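Local coordinates for protein putative fimbrium tip subunit Fim1C (Bacteroides ovatus, PDB 4EPS) that probably serves as a component of the fimbrial tip, at the end of surface filaments that mediate cell adhesion and biofilm formation, at residues 314-319 against 376-381; 355-358 against 362-365; 390-395 against 471-476; 394-399 against 405-410; 479-484 against 490-495. All coordinates share one frame; numbering follows the deposited sequence.

Contact 1: residues 314-319 against 376-381; sequences GTPYTA and ANENNK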
# COMPACT_ATOMS: atom_id res chain seq x y z
N GLY A 314 -3.41 36.42 -9.26
CA GLY A 314 -4.39 36.83 -10.26
C GLY A 314 -5.25 35.69 -10.77
O GLY A 314 -6.15 35.93 -11.58
N THR A 315 -4.99 34.45 -10.29
CA THR A 315 -5.69 33.20 -10.64
C THR A 315 -5.90 33.12 -12.18
O THR A 315 -7.04 33.15 -12.65
CB THR A 315 -7.02 33.06 -9.85
OG1 THR A 315 -6.84 33.59 -8.54
CG2 THR A 315 -7.49 31.63 -9.74
N PRO A 316 -4.83 32.99 -12.99
CA PRO A 316 -5.03 32.94 -14.45
C PRO A 316 -5.73 31.66 -14.94
O PRO A 316 -6.35 31.68 -16.01
CB PRO A 316 -3.61 33.03 -15.02
CG PRO A 316 -2.72 32.60 -13.92
CD PRO A 316 -3.39 32.96 -12.64
N TYR A 317 -5.67 30.57 -14.13
CA TYR A 317 -6.25 29.27 -14.47
C TYR A 317 -7.37 28.94 -13.48
O TYR A 317 -7.13 28.85 -12.27
CB TYR A 317 -5.15 28.18 -14.49
CG TYR A 317 -4.00 28.62 -15.37
CD1 TYR A 317 -4.15 28.74 -16.75
CD2 TYR A 317 -2.79 29.02 -14.80
CE1 TYR A 317 -3.12 29.26 -17.55
CE2 TYR A 317 -1.75 29.52 -15.59
CZ TYR A 317 -1.93 29.64 -16.97
OH TYR A 317 -0.94 30.17 -17.76
N THR A 318 -8.59 28.85 -13.99
CA THR A 318 -9.81 28.60 -13.22
C THR A 318 -10.57 27.48 -13.88
O THR A 318 -10.22 27.09 -14.99
CB THR A 318 -10.71 29.87 -13.15
OG1 THR A 318 -11.25 30.12 -14.45
CG2 THR A 318 -9.98 31.11 -12.64
N ALA A 319 -11.68 27.00 -13.25
CA ALA A 319 -12.47 25.92 -13.84
C ALA A 319 -13.09 26.38 -15.16
O ALA A 319 -13.27 25.56 -16.05
CB ALA A 319 -13.57 25.47 -12.88
N ALA A 376 -1.90 37.17 -22.24
CA ALA A 376 -2.46 38.37 -21.60
C ALA A 376 -2.35 38.31 -20.07
O ALA A 376 -2.28 39.37 -19.45
CB ALA A 376 -3.91 38.52 -22.01
N ASN A 377 -2.33 37.11 -19.46
CA ASN A 377 -2.29 37.00 -17.99
C ASN A 377 -0.93 36.61 -17.42
O ASN A 377 -0.65 36.96 -16.28
CB ASN A 377 -3.36 36.02 -17.50
CG ASN A 377 -4.75 36.50 -17.85
OD1 ASN A 377 -5.02 37.69 -17.84
ND2 ASN A 377 -5.64 35.59 -18.22
N GLU A 378 -0.10 35.87 -18.18
CA GLU A 378 1.20 35.43 -17.68
C GLU A 378 2.31 35.88 -18.62
O GLU A 378 2.15 35.78 -19.83
CB GLU A 378 1.24 33.90 -17.52
CG GLU A 378 0.27 33.37 -16.48
CD GLU A 378 0.89 32.25 -15.68
OE1 GLU A 378 0.95 31.12 -16.22
OE2 GLU A 378 1.37 32.50 -14.56
N ASN A 379 3.44 36.32 -18.05
CA ASN A 379 4.58 36.82 -18.82
C ASN A 379 5.33 35.66 -19.53
O ASN A 379 4.99 34.49 -19.35
CB ASN A 379 5.53 37.69 -17.93
CG ASN A 379 6.26 36.97 -16.83
OD1 ASN A 379 6.63 35.79 -16.94
ND2 ASN A 379 6.55 37.68 -15.75
N ASN A 380 6.33 36.00 -20.35
CA ASN A 380 7.03 35.00 -21.16
C ASN A 380 8.08 34.17 -20.36
O ASN A 380 8.76 33.33 -20.95
CB ASN A 380 7.65 35.66 -22.38
CG ASN A 380 8.72 36.67 -22.09
OD1 ASN A 380 9.44 36.59 -21.09
ND2 ASN A 380 8.89 37.61 -22.98
N LYS A 381 8.21 34.40 -19.04
CA LYS A 381 9.08 33.59 -18.18
C LYS A 381 8.24 32.49 -17.50
O LYS A 381 8.70 31.36 -17.36
CB LYS A 381 9.79 34.47 -17.13
CG LYS A 381 10.74 35.51 -17.72
CD LYS A 381 11.34 36.44 -16.67
CE LYS A 381 10.68 37.80 -16.64
NZ LYS A 381 11.57 38.84 -16.05
O HOH W 1 -5.09 32.70 -18.29
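One direct polar bond joins the two loops: the hydroxyl of Tyr317 donates to Glu378, OH to OE1 2.6 Å. The carboxylate oxygen lies at the ring's edge, near its plane, while the two flat groups stand almost perpendicular, at 80°. Seen from Glu378, the phenol arrives on the anti side of OE1 and 28° out of the carboxylate plane. A bend at chi2 (-141°) turns the acid toward the phenol. The same OE1 forms a salt bridge with Arg386, which would be expected to favour the ionised carboxylate.

Apolar contact comes from Pro316. Its CB rests 3.9 Å from CB of Asn377, and its CG 4.0 Å from CG of Glu378, the two side chains crossing at about a right angle. Pro316 CB also covers one face of the Tyr317 ring, near the rim.

A water adds an indirect link, donating to Pro316 O at 2.8 Å and accepting from Asn377 ND2 at 2.9 Å.

Tyr317 also packs on Val368, Lys383 and Arg386. Neither segment contains regular secondary structure, so this is a loop-to-loop junction between the 305-308/323-327 connection and the 359-389 connection, in which buried Tyr317 and Glu378 are joined to Arg386.

Contact 2: residues 355-358 against 362-365; sequences HDWF and SFTS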
# COMPACT_ATOMS: atom_id res chain seq x y z
N HIS A 355 -2.13 31.96 -31.86
CA HIS A 355 -2.46 32.91 -30.80
C HIS A 355 -3.29 34.09 -31.37
O HIS A 355 -4.35 34.42 -30.83
CB HIS A 355 -1.18 33.46 -30.14
CG HIS A 355 -1.48 34.58 -29.21
ND1 HIS A 355 -2.18 34.37 -28.03
CD2 HIS A 355 -1.24 35.91 -29.35
CE1 HIS A 355 -2.29 35.56 -27.46
NE2 HIS A 355 -1.75 36.52 -28.23
N ASP A 356 -2.78 34.73 -32.43
CA ASP A 356 -3.45 35.89 -33.03
C ASP A 356 -4.84 35.50 -33.53
O ASP A 356 -5.79 36.25 -33.29
CB ASP A 356 -2.61 36.53 -34.13
CG ASP A 356 -1.45 37.39 -33.64
OD1 ASP A 356 -1.38 37.66 -32.41
OD2 ASP A 356 -0.60 37.76 -34.46
N TRP A 357 -4.99 34.30 -34.15
CA TRP A 357 -6.31 33.82 -34.57
C TRP A 357 -7.22 33.64 -33.37
O TRP A 357 -8.37 34.09 -33.39
CB TRP A 357 -6.23 32.48 -35.35
CG TRP A 357 -7.56 31.78 -35.44
CD1 TRP A 357 -8.63 32.14 -36.21
CD2 TRP A 357 -8.01 30.67 -34.64
NE1 TRP A 357 -9.70 31.30 -35.98
CE2 TRP A 357 -9.34 30.39 -35.01
CE3 TRP A 357 -7.40 29.88 -33.64
CZ2 TRP A 357 -10.08 29.35 -34.43
CZ3 TRP A 357 -8.15 28.88 -33.04
CH2 TRP A 357 -9.47 28.62 -33.43
N PHE A 358 -6.71 32.96 -32.34
CA PHE A 358 -7.45 32.59 -31.13
C PHE A 358 -8.06 33.83 -30.43
O PHE A 358 -9.23 33.79 -30.03
CB PHE A 358 -6.52 31.81 -30.16
CG PHE A 358 -7.12 31.49 -28.82
CD1 PHE A 358 -8.04 30.47 -28.67
CD2 PHE A 358 -6.75 32.23 -27.69
CE1 PHE A 358 -8.60 30.18 -27.43
CE2 PHE A 358 -7.31 31.93 -26.44
CZ PHE A 358 -8.23 30.91 -26.32
N SER A 362 -14.56 33.56 -30.07
CA SER A 362 -15.47 33.51 -28.91
C SER A 362 -14.98 32.48 -27.85
O SER A 362 -15.69 32.23 -26.87
CB SER A 362 -16.87 33.13 -29.39
OG SER A 362 -16.89 31.79 -29.88
N PHE A 363 -13.79 31.86 -28.06
CA PHE A 363 -13.26 30.80 -27.17
C PHE A 363 -12.27 31.30 -26.11
O PHE A 363 -11.76 30.47 -25.35
CB PHE A 363 -12.54 29.71 -28.00
CG PHE A 363 -13.22 29.17 -29.24
CD1 PHE A 363 -14.45 28.53 -29.16
CD2 PHE A 363 -12.58 29.20 -30.47
CE1 PHE A 363 -15.07 28.01 -30.30
CE2 PHE A 363 -13.19 28.67 -31.62
CZ PHE A 363 -14.43 28.08 -31.52
N THR A 364 -11.99 32.61 -26.05
CA THR A 364 -10.97 33.18 -25.17
C THR A 364 -11.26 33.05 -23.67
O THR A 364 -10.33 33.21 -22.87
CB THR A 364 -10.68 34.64 -25.52
OG1 THR A 364 -11.88 35.42 -25.37
CG2 THR A 364 -10.11 34.80 -26.91
N SER A 365 -12.51 32.78 -23.27
CA SER A 365 -12.87 32.65 -21.86
C SER A 365 -12.88 31.19 -21.39
O SER A 365 -12.78 30.93 -20.18
CB SER A 365 -14.25 33.27 -21.61
OG SER A 365 -15.24 32.61 -22.38
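Phe358, on helix 354-359, faces Thr364 and Phe363 where the chain folds back, its CA 6.9 Å from that of Thr364, the nearest pair of the two segments. No hydrogen bond crosses between 355-358 and 362-365, and the contact is made by packing. With CG opposite the backbone N (chi1 174°), the Phe358 ring extends from the helix to the returning chain. Thr364 lays its methyl over one face of that ring, toward the rim, with Thr364 CG2 4.0 Å from Phe358 CE2. The same methyl approaches the backbone of the helix, Thr364 CG2 lying 3.4 Å from Phe358 O. Phe358 CE1 is 4.0 Å from Phe363 CB, while Phe358 CZ lies 3.7 Å from the carbonyl oxygen of Phe363, which approaches obliquely.

The contact is thus a helix followed by a loop that folds back over its last turn. Thr361, in the intervening bend, uses OG1 to join both limbs, bonding to Phe358 O and to Phe363 N. Thr360 OG1 bonds to Trp357 O.

The one ring-to-ring touch across the segments is lighter. The Phe363 ring presents its edge to Trp357, CE2 to CH2 4.1 Å, and the two side chains pass at a slant. Trp357 is also met by Tyr399 and Phe403 of helix 389-403, their rings edge-to-face with its own. Leu398 of that helix touches both Trp357 and Phe363, while Val395 packs against Phe358.

Contact 3: residues 390-395 against 471-476; sequences YNNSEV and SSTERN. With SO4 (sulfate ion), chain G.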
# COMPACT_ATOMS: atom_id res chain seq x y z
N TYR A 390 -2.66 19.49 -22.94
CA TYR A 390 -4.01 19.04 -23.30
C TYR A 390 -4.83 20.24 -23.84
O TYR A 390 -5.41 20.15 -24.93
CB TYR A 390 -4.74 18.32 -22.15
CG TYR A 390 -6.08 17.85 -22.67
CD1 TYR A 390 -6.18 16.74 -23.50
CD2 TYR A 390 -7.23 18.63 -22.48
CE1 TYR A 390 -7.40 16.35 -24.06
CE2 TYR A 390 -8.45 18.25 -23.05
CZ TYR A 390 -8.53 17.12 -23.84
OH TYR A 390 -9.72 16.77 -24.43
N ASN A 391 -4.82 21.35 -23.10
CA ASN A 391 -5.43 22.60 -23.54
C ASN A 391 -4.99 22.93 -24.96
O ASN A 391 -5.83 23.24 -25.81
CB ASN A 391 -5.02 23.76 -22.59
CG ASN A 391 -5.41 25.11 -23.11
OD1 ASN A 391 -6.52 25.58 -22.88
ND2 ASN A 391 -4.52 25.76 -23.86
N ASN A 392 -3.66 22.91 -25.20
CA ASN A 392 -3.10 23.27 -26.50
C ASN A 392 -3.64 22.38 -27.63
O ASN A 392 -3.87 22.90 -28.73
CB ASN A 392 -1.56 23.25 -26.48
CG ASN A 392 -0.99 24.26 -25.49
OD1 ASN A 392 -1.72 25.14 -24.98
ND2 ASN A 392 0.28 24.10 -25.11
N SER A 393 -3.82 21.07 -27.36
CA SER A 393 -4.37 20.13 -28.34
C SER A 393 -5.80 20.52 -28.71
O SER A 393 -6.16 20.53 -29.89
CB SER A 393 -4.34 18.70 -27.80
OG SER A 393 -4.63 17.78 -28.84
N GLU A 394 -6.62 20.89 -27.70
CA GLU A 394 -8.01 21.28 -27.95
C GLU A 394 -8.07 22.61 -28.72
O GLU A 394 -8.93 22.75 -29.58
CB GLU A 394 -8.83 21.36 -26.65
CG GLU A 394 -9.27 19.97 -26.20
CD GLU A 394 -10.56 19.91 -25.40
OE1 GLU A 394 -11.09 20.99 -25.03
OE2 GLU A 394 -11.00 18.79 -25.07
N VAL A 395 -7.15 23.56 -28.44
CA VAL A 395 -7.13 24.84 -29.18
C VAL A 395 -6.71 24.57 -30.63
O VAL A 395 -7.31 25.13 -31.55
CB VAL A 395 -6.25 25.93 -28.52
CG1 VAL A 395 -6.22 27.20 -29.37
CG2 VAL A 395 -6.76 26.24 -27.11
N SER A 471 7.43 21.27 -28.71
CA SER A 471 6.36 21.44 -27.74
C SER A 471 5.14 21.96 -28.51
O SER A 471 5.26 22.36 -29.68
CB SER A 471 6.74 22.40 -26.61
OG SER A 471 6.59 23.74 -27.04
N SER A 472 3.98 21.99 -27.85
CA SER A 472 2.77 22.54 -28.44
C SER A 472 2.62 24.03 -28.05
O SER A 472 1.58 24.64 -28.35
CB SER A 472 1.54 21.75 -27.98
OG SER A 472 1.50 21.69 -26.56
N THR A 473 3.65 24.62 -27.40
CA THR A 473 3.65 26.02 -26.97
C THR A 473 4.19 26.90 -28.12
O THR A 473 5.32 26.70 -28.58
CB THR A 473 4.48 26.15 -25.67
OG1 THR A 473 3.97 25.20 -24.72
CG2 THR A 473 4.42 27.58 -25.08
N GLU A 474 3.38 27.86 -28.57
CA GLU A 474 3.73 28.69 -29.71
C GLU A 474 4.56 29.90 -29.30
O GLU A 474 4.28 30.53 -28.27
CB GLU A 474 2.45 29.15 -30.42
CG GLU A 474 2.71 29.81 -31.77
CD GLU A 474 1.47 30.32 -32.46
OE1 GLU A 474 0.73 31.11 -31.83
OE2 GLU A 474 1.28 30.00 -33.66
N ARG A 475 5.59 30.24 -30.12
CA ARG A 475 6.40 31.44 -29.91
C ARG A 475 5.80 32.59 -30.72
O ARG A 475 5.60 33.67 -30.17
CB ARG A 475 7.88 31.22 -30.28
CG ARG A 475 8.74 32.52 -30.39
CD ARG A 475 8.74 33.36 -29.11
NE ARG A 475 9.57 34.56 -29.27
CZ ARG A 475 9.14 35.71 -29.77
NH1 ARG A 475 7.89 35.84 -30.18
NH2 ARG A 475 9.98 36.74 -29.90
N ASN A 476 5.55 32.36 -32.02
CA ASN A 476 4.98 33.38 -32.94
C ASN A 476 4.42 32.63 -34.16
O ASN A 476 4.32 31.39 -34.12
CB ASN A 476 6.04 34.48 -33.33
CG ASN A 476 7.29 34.01 -34.04
OD1 ASN A 476 7.36 32.91 -34.58
ND2 ASN A 476 8.31 34.86 -34.07
S SO4 G . 13.07 35.76 -28.18
O1 SO4 G . 14.43 35.41 -28.62
O2 SO4 G . 13.08 35.95 -26.73
O3 SO4 G . 12.59 36.95 -28.86
O4 SO4 G . 12.14 34.68 -28.51
O HOH W 2 1.78 25.97 -23.35
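The amide of Asn392 is the flat group that crosses to Ser472, and it uses its edge: ND2 donates to Ser472 OG, which sits 1° out of the amide plane. The bond from Asn392 ND2 to Ser472 OG is 3.1 Å long with 164° at the hydrogen. At the same nitrogen a water accepts from ND2 at 3.0 Å and reaches Thr473 OG1 at 2.7 Å, linking the helix to a second hydroxyl. The other end of the amide is held too: Asn392 OD1 accepts from Asn391 ND2, a donor tilted 20° from the Asn392 carbonyl plane. Asn392 CB lies 3.4 Å from Ser472 OG.

Further along, the Arg475 guanidinium takes a sulfate at its edge, with the sulfur in plane. Arg475 NE donates to sulfate O4 at 2.7 Å and NH2 to O3 at 2.8 Å. The ion, probably from the crystallisation liquor, is also bound by Thr494 OG1.

The hydroxyls have partners beyond Asn392: Ser472 OG pairs with Val431 O and Thr473 OG1 with Ser434 N. Chemically, helix 389-403 and strand 469-474 are therefore joined by a buried polar network in which three bonds at the amide, one of them to water, would restrain its rotation.

Contact 4: residues 394-399 against 405-410; sequences EVLDLY and TDFECF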
# COMPACT_ATOMS: atom_id res chain seq x y z
N GLU A 394 -6.62 20.89 -27.70
CA GLU A 394 -8.01 21.28 -27.95
C GLU A 394 -8.07 22.61 -28.72
O GLU A 394 -8.93 22.75 -29.58
CB GLU A 394 -8.83 21.36 -26.65
CG GLU A 394 -9.27 19.97 -26.20
CD GLU A 394 -10.56 19.91 -25.40
OE1 GLU A 394 -11.09 20.99 -25.03
OE2 GLU A 394 -11.00 18.79 -25.07
N VAL A 395 -7.15 23.56 -28.44
CA VAL A 395 -7.13 24.84 -29.18
C VAL A 395 -6.71 24.57 -30.63
O VAL A 395 -7.31 25.13 -31.55
CB VAL A 395 -6.25 25.93 -28.52
CG1 VAL A 395 -6.22 27.20 -29.37
CG2 VAL A 395 -6.76 26.24 -27.11
N LEU A 396 -5.73 23.67 -30.84
CA LEU A 396 -5.31 23.33 -32.20
C LEU A 396 -6.43 22.61 -32.99
O LEU A 396 -6.51 22.79 -34.20
CB LEU A 396 -4.05 22.49 -32.19
CG LEU A 396 -3.04 22.84 -33.29
CD1 LEU A 396 -2.32 24.14 -33.00
CD2 LEU A 396 -1.97 21.78 -33.39
N ASP A 397 -7.28 21.84 -32.29
CA ASP A 397 -8.43 21.15 -32.91
C ASP A 397 -9.45 22.19 -33.36
O ASP A 397 -9.96 22.09 -34.48
CB ASP A 397 -9.06 20.14 -31.94
CG ASP A 397 -8.29 18.85 -31.78
OD1 ASP A 397 -7.32 18.64 -32.55
OD2 ASP A 397 -8.65 18.05 -30.89
N LEU A 398 -9.68 23.24 -32.53
CA LEU A 398 -10.57 24.35 -32.87
C LEU A 398 -10.04 25.10 -34.09
O LEU A 398 -10.82 25.46 -34.97
CB LEU A 398 -10.76 25.30 -31.68
CG LEU A 398 -11.55 24.77 -30.48
CD1 LEU A 398 -11.50 25.77 -29.34
CD2 LEU A 398 -12.99 24.50 -30.85
N TYR A 399 -8.70 25.28 -34.17
CA TYR A 399 -8.05 25.91 -35.33
C TYR A 399 -8.27 25.03 -36.57
O TYR A 399 -8.60 25.56 -37.63
CB TYR A 399 -6.55 26.12 -35.08
CG TYR A 399 -5.83 26.80 -36.22
CD1 TYR A 399 -5.28 26.06 -37.27
CD2 TYR A 399 -5.64 28.18 -36.22
CE1 TYR A 399 -4.61 26.69 -38.32
CE2 TYR A 399 -4.94 28.81 -37.25
CZ TYR A 399 -4.43 28.06 -38.30
OH TYR A 399 -3.77 28.68 -39.32
N THR A 405 -6.33 22.90 -42.21
CA THR A 405 -4.93 22.76 -42.64
C THR A 405 -4.35 21.52 -41.99
O THR A 405 -4.38 21.38 -40.76
CB THR A 405 -4.11 24.02 -42.32
OG1 THR A 405 -4.85 25.19 -42.68
CG2 THR A 405 -2.77 24.02 -43.04
N ASP A 406 -3.81 20.61 -42.83
CA ASP A 406 -3.25 19.33 -42.41
C ASP A 406 -1.81 19.49 -41.92
O ASP A 406 -0.86 19.19 -42.66
CB ASP A 406 -3.33 18.30 -43.55
CG ASP A 406 -4.75 17.98 -44.00
OD1 ASP A 406 -5.59 17.63 -43.13
OD2 ASP A 406 -5.02 18.06 -45.23
N PHE A 407 -1.66 19.96 -40.67
CA PHE A 407 -0.35 20.14 -40.03
C PHE A 407 0.33 18.80 -39.85
O PHE A 407 -0.35 17.82 -39.50
CB PHE A 407 -0.51 20.82 -38.66
CG PHE A 407 -0.93 22.27 -38.59
CD1 PHE A 407 -1.04 23.04 -39.75
CD2 PHE A 407 -1.15 22.88 -37.37
CE1 PHE A 407 -1.40 24.39 -39.68
CE2 PHE A 407 -1.52 24.23 -37.30
CZ PHE A 407 -1.62 24.98 -38.46
N GLU A 408 1.66 18.74 -40.06
CA GLU A 408 2.42 17.50 -39.88
C GLU A 408 2.28 16.93 -38.46
O GLU A 408 2.24 15.71 -38.32
CB GLU A 408 3.90 17.70 -40.23
CG GLU A 408 4.14 18.04 -41.70
CD GLU A 408 4.18 19.51 -42.09
OE1 GLU A 408 3.34 20.30 -41.60
OE2 GLU A 408 5.03 19.87 -42.93
N CYS A 409 2.15 17.79 -37.42
CA CYS A 409 2.01 17.30 -36.03
C CYS A 409 0.78 16.38 -35.85
O CYS A 409 0.84 15.44 -35.06
CB CYS A 409 1.98 18.45 -35.04
SG CYS A 409 0.57 19.57 -35.24
N PHE A 410 -0.31 16.62 -36.62
CA PHE A 410 -1.51 15.77 -36.57
C PHE A 410 -1.24 14.37 -37.13
O PHE A 410 -1.88 13.41 -36.67
CB PHE A 410 -2.67 16.39 -37.36
CG PHE A 410 -3.17 17.73 -36.87
CD1 PHE A 410 -3.41 17.96 -35.52
CD2 PHE A 410 -3.48 18.75 -37.77
CE1 PHE A 410 -3.88 19.19 -35.07
CE2 PHE A 410 -3.98 19.97 -37.32
CZ PHE A 410 -4.18 20.19 -35.98
O HOH W 3 -3.58 27.38 -41.70
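The link between two successive helices, 389-403 and 408-419, brings Leu396 and Tyr399 of the first against Phe407, just before the second, and Cys409 and Phe410 in its first turn. The direct contact is apolar, and no hydrogen bond passes straight between 394-399 and 405-410. Leu396 supplies one methyl, CD2, to three partners. Leu396 CD2 lies 3.6 Å from Phe410 CE1, 3.8 Å from Cys409 SG and 4.2 Å from Phe407 CD2, meeting the Phe407 ring at its edge and the Phe410 ring obliquely. Cys409 itself covers one face of Phe410, its sulfur offset toward the rim of that ring.

The second centre is aromatic. Tyr399 CE1 comes to 3.4 Å from Phe407 CZ. The planes meet at 34° with centroids 5.5 Å apart, an oblique pair. Tyr399 has CG anti to its backbone N (chi1 -178°), which extends the ring toward the connecting turn. There its hydroxyl oxygen, Tyr399 OH, and Thr405 OG1 share a water, each at 2.7 Å.

Around this link, helix 354-359 packs on helix 389-403, Ile354 touching Leu396 and Tyr399. Phe407 also reaches Ser347 and Pro348, while the backbone of Cys409 bonds to Phe346, tying the start of helix 408-419 to the segment following strand 342-344.

Contact 5: residues 479-484 against 490-495; sequences NMYIVT and GSAGTG. With SO4 (sulfate ion), chain G.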
# COMPACT_ATOMS: atom_id res chain seq x y z
N ASN A 479 7.38 30.15 -35.34
CA ASN A 479 8.11 29.31 -34.38
C ASN A 479 7.29 28.75 -33.25
O ASN A 479 6.38 29.40 -32.74
CB ASN A 479 9.24 30.14 -33.72
CG ASN A 479 10.44 30.46 -34.58
OD1 ASN A 479 10.36 30.58 -35.80
ND2 ASN A 479 11.58 30.69 -33.96
N MSE A 480 7.70 27.56 -32.80
CA MSE A 480 7.22 26.90 -31.59
C MSE A 480 8.32 27.01 -30.54
O MSE A 480 9.48 27.23 -30.89
CB MSE A 480 6.92 25.38 -31.83
CG MSE A 480 5.92 25.09 -32.95
SE MSE A 480 4.22 25.93 -32.62
CE MSE A 480 3.60 24.89 -31.15
N TYR A 481 7.98 26.80 -29.28
CA TYR A 481 8.99 26.59 -28.25
C TYR A 481 9.52 25.15 -28.43
O TYR A 481 8.74 24.22 -28.70
CB TYR A 481 8.39 26.74 -26.84
CG TYR A 481 8.28 28.18 -26.41
CD1 TYR A 481 7.29 29.02 -26.93
CD2 TYR A 481 9.14 28.71 -25.45
CE1 TYR A 481 7.17 30.34 -26.51
CE2 TYR A 481 9.00 30.03 -24.99
CZ TYR A 481 8.04 30.84 -25.55
OH TYR A 481 7.92 32.15 -25.14
N ILE A 482 10.84 24.98 -28.29
CA ILE A 482 11.49 23.66 -28.40
C ILE A 482 12.29 23.46 -27.12
O ILE A 482 12.82 24.42 -26.56
CB ILE A 482 12.37 23.56 -29.68
CG1 ILE A 482 13.23 24.87 -29.89
CG2 ILE A 482 11.47 23.21 -30.90
CD1 ILE A 482 14.43 24.77 -30.98
N VAL A 483 12.36 22.21 -26.66
CA VAL A 483 13.00 21.92 -25.40
C VAL A 483 14.28 21.13 -25.62
O VAL A 483 14.33 20.18 -26.41
CB VAL A 483 12.01 21.18 -24.43
CG1 VAL A 483 12.69 20.72 -23.14
CG2 VAL A 483 10.82 22.09 -24.10
N THR A 484 15.31 21.53 -24.87
CA THR A 484 16.61 20.87 -24.84
C THR A 484 16.92 20.55 -23.40
O THR A 484 16.28 21.10 -22.49
CB THR A 484 17.69 21.75 -25.48
OG1 THR A 484 17.69 23.03 -24.84
CG2 THR A 484 17.51 21.86 -27.00
N GLY A 490 15.84 20.95 -17.94
CA GLY A 490 15.26 21.14 -19.26
C GLY A 490 15.23 22.65 -19.51
O GLY A 490 15.15 23.45 -18.56
N SER A 491 15.28 23.06 -20.76
CA SER A 491 15.23 24.48 -21.08
C SER A 491 14.31 24.69 -22.27
O SER A 491 14.46 23.99 -23.27
CB SER A 491 16.65 25.00 -21.39
OG SER A 491 16.59 26.35 -21.84
N ALA A 492 13.36 25.62 -22.16
CA ALA A 492 12.42 25.91 -23.26
C ALA A 492 12.98 27.09 -24.07
O ALA A 492 13.14 28.15 -23.52
CB ALA A 492 11.02 26.22 -22.73
N GLY A 493 13.31 26.86 -25.34
CA GLY A 493 13.87 27.88 -26.21
C GLY A 493 12.87 28.30 -27.25
O GLY A 493 11.98 27.54 -27.60
N THR A 494 13.05 29.49 -27.82
CA THR A 494 12.08 30.02 -28.78
C THR A 494 12.46 29.80 -30.26
O THR A 494 11.75 30.33 -31.13
CB THR A 494 11.89 31.50 -28.50
OG1 THR A 494 13.14 32.18 -28.72
CG2 THR A 494 11.38 31.77 -27.08
N GLY A 495 13.51 29.03 -30.56
CA GLY A 495 13.99 28.88 -31.94
C GLY A 495 13.37 27.77 -32.79
O GLY A 495 13.93 27.42 -33.82
S SO4 G . 13.07 35.76 -28.18
O1 SO4 G . 14.43 35.41 -28.62
O2 SO4 G . 13.08 35.95 -26.73
O3 SO4 G . 12.59 36.95 -28.86
O4 SO4 G . 12.14 34.68 -28.51
O HOH W 4 15.97 24.87 -25.89
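Ile482 and Gly493 form a hydrogen-bonded antiparallel pair, with Ile482 N to Gly493 O 2.9 Å and Gly493 N to Ile482 O 2.8 Å. Thr484 and Ser491 repeat the pattern; between them Val483 and Ala492 make a non-hydrogen-bonded pair, and the short axes run at 158°. Asn479 adds a side-chain bond where the second strand turns its corner. Asn479 ND2 donates to Thr494 O, 2.9 Å and nearly straight at 177°, within the amide plane and on a carbonyl lone pair.

Tyr481 and Thr494 lie side by side, pointing the same way, and CG2 of Thr494 is 3.6 Å from CE2 of Tyr481. Tyr481 CD2 also meets Ala492 CB at 4.1 Å. Further out, the Thr494 hydroxyl, OG1, donates to sulfate O4 at 2.7 Å. A water joins Thr484 OG1 to Ser491 O.

The pair is a beta hairpin, strands 479-485 and 490-497, within a three-stranded antiparallel sheet. Strand 479-485 is central, its Tyr481 backbone bonded to Ser471 and Thr473 of strand 469-474. Helix 434-438 packs against Tyr481, Val483 and Ala492 through Ser434, Leu437 and Val438.

All five contacts lie on the same side of the chain's centre, in its C-terminal half. Contact 2 is nested in the loop closed by contact 1; contacts 3 and 4 start together on helix 389-403, sharing Glu394 and Val395, with centres 9 Å apart; contact 5 comes last. Helix 354-359 of contact 2 packs on helix 389-403 and reaches contact 3 through His355 N to Glu474 OE1, 3.0 Å. Contacts 3 and 5 meet in one three-stranded sheet and share a sulfate. Contact 1 touches none of the others, its centre 15 Å from those of contacts 2 and 3. Contacts 2, 3 and 4 thus centre on helix 389-403, with contact 5 joined through strand 469-474.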